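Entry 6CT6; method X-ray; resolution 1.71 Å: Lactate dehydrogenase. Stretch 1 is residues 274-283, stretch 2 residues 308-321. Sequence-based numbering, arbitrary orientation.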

# COMPACT_ATOMS: atom_id res chain seq x y z
N GLN B 274 3.32 15.43 -33.70
CA GLN B 274 2.14 15.75 -32.92
C GLN B 274 2.45 16.82 -31.89
O GLN B 274 3.53 16.82 -31.28
N TYR B 275 1.50 17.72 -31.68
CA TYR B 275 1.59 18.74 -30.64
C TYR B 275 2.80 19.66 -30.82
O TYR B 275 3.27 20.27 -29.86
N ASN B 276 3.31 19.76 -32.05
CA ASN B 276 4.48 20.58 -32.34
C ASN B 276 5.72 20.08 -31.62
O ASN B 276 6.65 20.84 -31.36
N VAL B 277 5.74 18.79 -31.27
CA VAL B 277 6.85 18.16 -30.56
C VAL B 277 7.70 17.41 -31.57
O VAL B 277 7.18 16.71 -32.45
N ASN B 278 9.02 17.54 -31.44
CA ASN B 278 9.97 16.98 -32.40
C ASN B 278 10.93 16.04 -31.68
O ASN B 278 11.89 16.48 -31.05
N ASN B 279 10.66 14.74 -31.79
CA ASN B 279 11.57 13.69 -31.34
C ASN B 279 11.84 13.77 -29.83
O ASN B 279 12.98 13.67 -29.38
N HIS B 280 10.79 13.94 -29.04
CA HIS B 280 10.92 13.76 -27.60
C HIS B 280 9.54 13.48 -27.01
O HIS B 280 8.55 13.33 -27.74
N TYR B 281 9.49 13.37 -25.69
CA TYR B 281 8.31 12.88 -24.98
C TYR B 281 7.52 14.03 -24.37
O TYR B 281 8.07 15.08 -24.03
N LEU B 282 6.21 13.82 -24.25
CA LEU B 282 5.32 14.81 -23.67
C LEU B 282 4.04 14.10 -23.22
O LEU B 282 3.61 13.12 -23.83
N GLY B 283 3.45 14.62 -22.14
CA GLY B 283 2.21 14.07 -21.63
C GLY B 283 1.02 14.36 -22.52
O GLY B 283 0.56 15.50 -22.60
N LEU B 308 0.28 27.99 -23.77
CA LEU B 308 0.60 27.37 -22.49
C LEU B 308 1.39 26.08 -22.67
O LEU B 308 2.38 25.85 -21.98
N LEU B 309 0.96 25.24 -23.61
CA LEU B 309 1.66 23.97 -23.83
C LEU B 309 3.11 24.19 -24.25
O LEU B 309 3.97 23.35 -23.95
N GLN B 310 3.40 25.29 -24.95
CA GLN B 310 4.78 25.53 -25.35
C GLN B 310 5.67 25.73 -24.13
O GLN B 310 6.86 25.40 -24.17
N GLY B 311 5.11 26.24 -23.04
CA GLY B 311 5.84 26.27 -21.78
C GLY B 311 6.30 24.89 -21.34
O GLY B 311 7.43 24.71 -20.90
N SER B 312 5.41 23.90 -21.45
CA SER B 312 5.80 22.53 -21.13
C SER B 312 6.88 22.04 -22.09
O SER B 312 7.89 21.47 -21.66
N ILE B 313 6.69 22.25 -23.39
CA ILE B 313 7.66 21.77 -24.37
C ILE B 313 9.02 22.43 -24.14
O ILE B 313 10.06 21.78 -24.30
N ASP B 314 9.03 23.71 -23.77
CA ASP B 314 10.30 24.37 -23.51
C ASP B 314 10.98 23.80 -22.27
O ASP B 314 12.21 23.64 -22.25
N GLU B 315 10.20 23.48 -21.24
CA GLU B 315 10.79 22.87 -20.04
C GLU B 315 11.49 21.56 -20.38
O GLU B 315 12.58 21.28 -19.87
N VAL B 316 10.89 20.75 -21.25
CA VAL B 316 11.52 19.49 -21.65
C VAL B 316 12.79 19.77 -22.45
O VAL B 316 13.84 19.15 -22.23
N LEU B 317 12.71 20.70 -23.41
CA LEU B 317 13.88 21.03 -24.22
C LEU B 317 15.01 21.59 -23.37
O LEU B 317 16.18 21.26 -23.58
N GLU B 318 14.67 22.45 -22.40
CA GLU B 318 15.68 22.96 -21.48
C GLU B 318 16.40 21.82 -20.77
O GLU B 318 17.61 21.87 -20.55
N MET B 319 15.66 20.76 -20.41
CA MET B 319 16.26 19.63 -19.73
C MET B 319 17.13 18.81 -20.68
O MET B 319 18.18 18.29 -20.28
N GLN B 320 16.70 18.67 -21.94
CA GLN B 320 17.51 17.95 -22.92
C GLN B 320 18.89 18.58 -23.06
O GLN B 320 19.89 17.88 -23.23
N LYS B 321 18.96 19.91 -23.01
CA LYS B 321 20.24 20.58 -23.21
C LYS B 321 21.15 20.41 -22.00
O LYS B 321 22.35 20.18 -22.15

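Packing of the loop and strand of residues 274-283 against the helix of residues 308-321 in lactate dehydrogenase. The axes of strand 281-283 and the helix approach to 9.3 Å and run at 144° to each other, nearer antiparallel than parallel; the two stretches together bury 476 Å², and no hydrogen bond crosses between them. The helix is held by its own backbone bonds, among them I313 N to L309 O (3.0 Å) and Q320 N to V316 O (2.9 Å). On the helix side, the closest contacts to the first stretch are all made by side-chain atoms.

The apolar contacts come mainly from one face of the helix: L309, S312, V316 and Q320 point toward the first stretch, at the three- and four-residue spacing that brings helical side chains onto one face. I313 (chi1 m, chi2 t) leaves its backbone sideways, but its end comes nearer: I313 CD1 lies 3.7 Å from V277 CG2 and 3.4 Å from the backbone O of Y275, while I313 CG1 is 4.0 Å from L282 CD2. It thus fills the space between the loop and the strand. V277 (t) itself points sideways and meets I313 through CG2. L282 (chi1 t, chi2 p) points toward the helix and spans two of its turns. L282 CD2 is 4.0 Å from L309 CD1, and L282 CD1 is 4.2 Å from S312 CB and 4.4 Å from V316 CG2. L309, with the same t, p rotamer, also reaches the tyrosine: L309 CD2 sits 3.8 Å from CD1 of Y275 (chi1 m), obliquely to the ring. The Y275 hydroxyl is hydrogen-bonded elsewhere in the structure.

The histidine gathers a second set of contacts. H280 (chi1 p, chi2 80°) points toward the helix and has the largest area covered by the other stretch, 85 Å². I313 CG2 lies at the ring edge, near its plane, 3.8 Å from H280 NE2. V316 CG1 and L317 CD2 approach obliquely, 3.4 Å from H280 ND1 and 3.8 Å from H280 CD2 respectively. V316 (t) points toward the first stretch, whereas L317 (chi1 m, chi2 t) starts sideways and its end comes nearer. The ring's polar bond stays within its own stretch: H280 ND1 donates to Y281 O at 3.0 Å, with an N-H...O angle of 150°. This bond ties the imidazole back to the backbone while the ring packs among aliphatic groups.

Polar side chains line the margins. Q320 (chi1 m, chi2 t) points toward the first stretch, and Q320 NE2 comes to 3.3 Å from H280 CB and 4.2 Å from N279 O; these are packing contacts. Near the other end of the contact, N276 (chi1 t) points toward the helix, and Q310 (chi1 t, chi2 p) starts sideways before its end comes nearer; the two side chains meet at the margin of the contact. S312 (chi1 m) offers CB to L282, while its OG is hydrogen-bonded elsewhere in the structure.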

# COMPACT_ATOMS: atom_id res chain seq x y z
CB GLN B 274 1.60 14.50 -32.22
CG GLN B 274 1.40 13.28 -33.12
CD GLN B 274 2.62 12.39 -33.19
OE1 GLN B 274 3.74 12.84 -32.96
NE2 GLN B 274 2.41 11.11 -33.49
CB TYR B 275 1.64 18.09 -29.25
CG TYR B 275 0.34 17.43 -28.87
CD1 TYR B 275 -0.66 18.14 -28.23
CD2 TYR B 275 0.11 16.09 -29.16
CE1 TYR B 275 -1.85 17.54 -27.88
CE2 TYR B 275 -1.08 15.48 -28.82
CZ TYR B 275 -2.06 16.21 -28.18
OH TYR B 275 -3.25 15.61 -27.84
CB ASN B 276 4.21 22.05 -31.99
CG ASN B 276 5.17 23.00 -32.66
OD1 ASN B 276 6.08 23.54 -32.03
ND2 ASN B 276 4.99 23.20 -33.97
CB VAL B 277 6.33 17.22 -29.46
CG1 VAL B 277 7.48 16.40 -28.87
CG2 VAL B 277 5.63 18.01 -28.37
CB ASN B 278 10.71 18.10 -33.11
CG ASN B 278 9.79 18.96 -33.97
OD1 ASN B 278 9.08 18.45 -34.83
ND2 ASN B 278 9.79 20.26 -33.71
CB ASN B 279 12.89 13.75 -32.12
CG ASN B 279 13.88 12.68 -31.69
OD1 ASN B 279 13.52 11.53 -31.48
ND2 ASN B 279 15.14 13.08 -31.54
CB HIS B 280 11.61 14.96 -26.94
CG HIS B 280 10.81 16.22 -26.92
ND1 HIS B 280 9.81 16.46 -25.99
CD2 HIS B 280 10.89 17.34 -27.68
CE1 HIS B 280 9.30 17.66 -26.20
NE2 HIS B 280 9.94 18.21 -27.22
CB TYR B 281 8.72 11.89 -23.89
CG TYR B 281 9.34 10.63 -24.43
CD1 TYR B 281 8.62 9.44 -24.47
CD2 TYR B 281 10.64 10.62 -24.92
CE1 TYR B 281 9.18 8.28 -24.97
CE2 TYR B 281 11.20 9.47 -25.43
CZ TYR B 281 10.47 8.30 -25.45
OH TYR B 281 11.03 7.15 -25.96
CB LEU B 282 4.99 15.92 -24.67
CG LEU B 282 4.31 17.18 -24.13
CD1 LEU B 282 5.30 18.02 -23.32
CD2 LEU B 282 3.71 18.01 -25.26
CB LEU B 308 -0.68 27.12 -21.70
CG LEU B 308 -1.39 28.40 -21.24
CD1 LEU B 308 -2.84 28.14 -20.87
CD2 LEU B 308 -0.65 29.01 -20.06
CB LEU B 309 0.93 23.13 -24.88
CG LEU B 309 1.51 21.72 -25.08
CD1 LEU B 309 1.43 20.93 -23.78
CD2 LEU B 309 0.78 20.99 -26.19
CB GLN B 310 4.85 26.75 -26.28
CG GLN B 310 6.17 26.87 -27.05
CD GLN B 310 6.46 25.67 -27.93
OE1 GLN B 310 7.58 25.17 -27.96
NE2 GLN B 310 5.45 25.21 -28.67
CB SER B 312 4.58 21.60 -21.19
OG SER B 312 3.84 21.65 -19.98
CB ILE B 313 7.14 22.02 -25.80
CG1 ILE B 313 5.82 21.27 -26.02
CG2 ILE B 313 8.17 21.55 -26.83
CD1 ILE B 313 5.15 21.55 -27.36
CB ASP B 314 10.09 25.88 -23.35
CG ASP B 314 9.66 26.55 -24.64
OD1 ASP B 314 9.89 25.97 -25.73
OD2 ASP B 314 9.10 27.66 -24.58
CB GLU B 315 9.71 22.65 -18.98
CG GLU B 315 10.26 22.14 -17.65
CD GLU B 315 9.23 22.15 -16.53
OE1 GLU B 315 8.25 22.91 -16.63
OE2 GLU B 315 9.41 21.38 -15.56
CB VAL B 316 10.53 18.63 -22.45
CG1 VAL B 316 11.22 17.37 -23.00
CG2 VAL B 316 9.34 18.24 -21.58
CB LEU B 317 13.49 22.02 -25.31
CG LEU B 317 12.51 21.51 -26.36
CD1 LEU B 317 12.04 22.66 -27.24
CD2 LEU B 317 13.14 20.41 -27.21
CB GLU B 318 15.04 23.91 -20.47
CG GLU B 318 16.01 24.87 -19.80
CD GLU B 318 15.31 26.02 -19.11
OE1 GLU B 318 14.06 26.00 -19.03
OE2 GLU B 318 16.00 26.95 -18.64
CB MET B 319 15.18 18.75 -19.10
CG MET B 319 14.56 19.34 -17.83
SD MET B 319 13.47 18.19 -16.96
CE MET B 319 12.06 18.12 -18.05
CB GLN B 320 16.82 17.93 -24.28
CG GLN B 320 15.60 17.03 -24.36
CD GLN B 320 15.11 16.87 -25.78
OE1 GLN B 320 15.07 17.83 -26.55
NE2 GLN B 320 14.74 15.65 -26.15
CB LYS B 321 20.01 22.06 -23.53
CG LYS B 321 19.32 22.27 -24.87
CD LYS B 321 19.76 23.55 -25.56
CE LYS B 321 19.22 24.78 -24.85
NZ LYS B 321 19.63 26.03 -25.54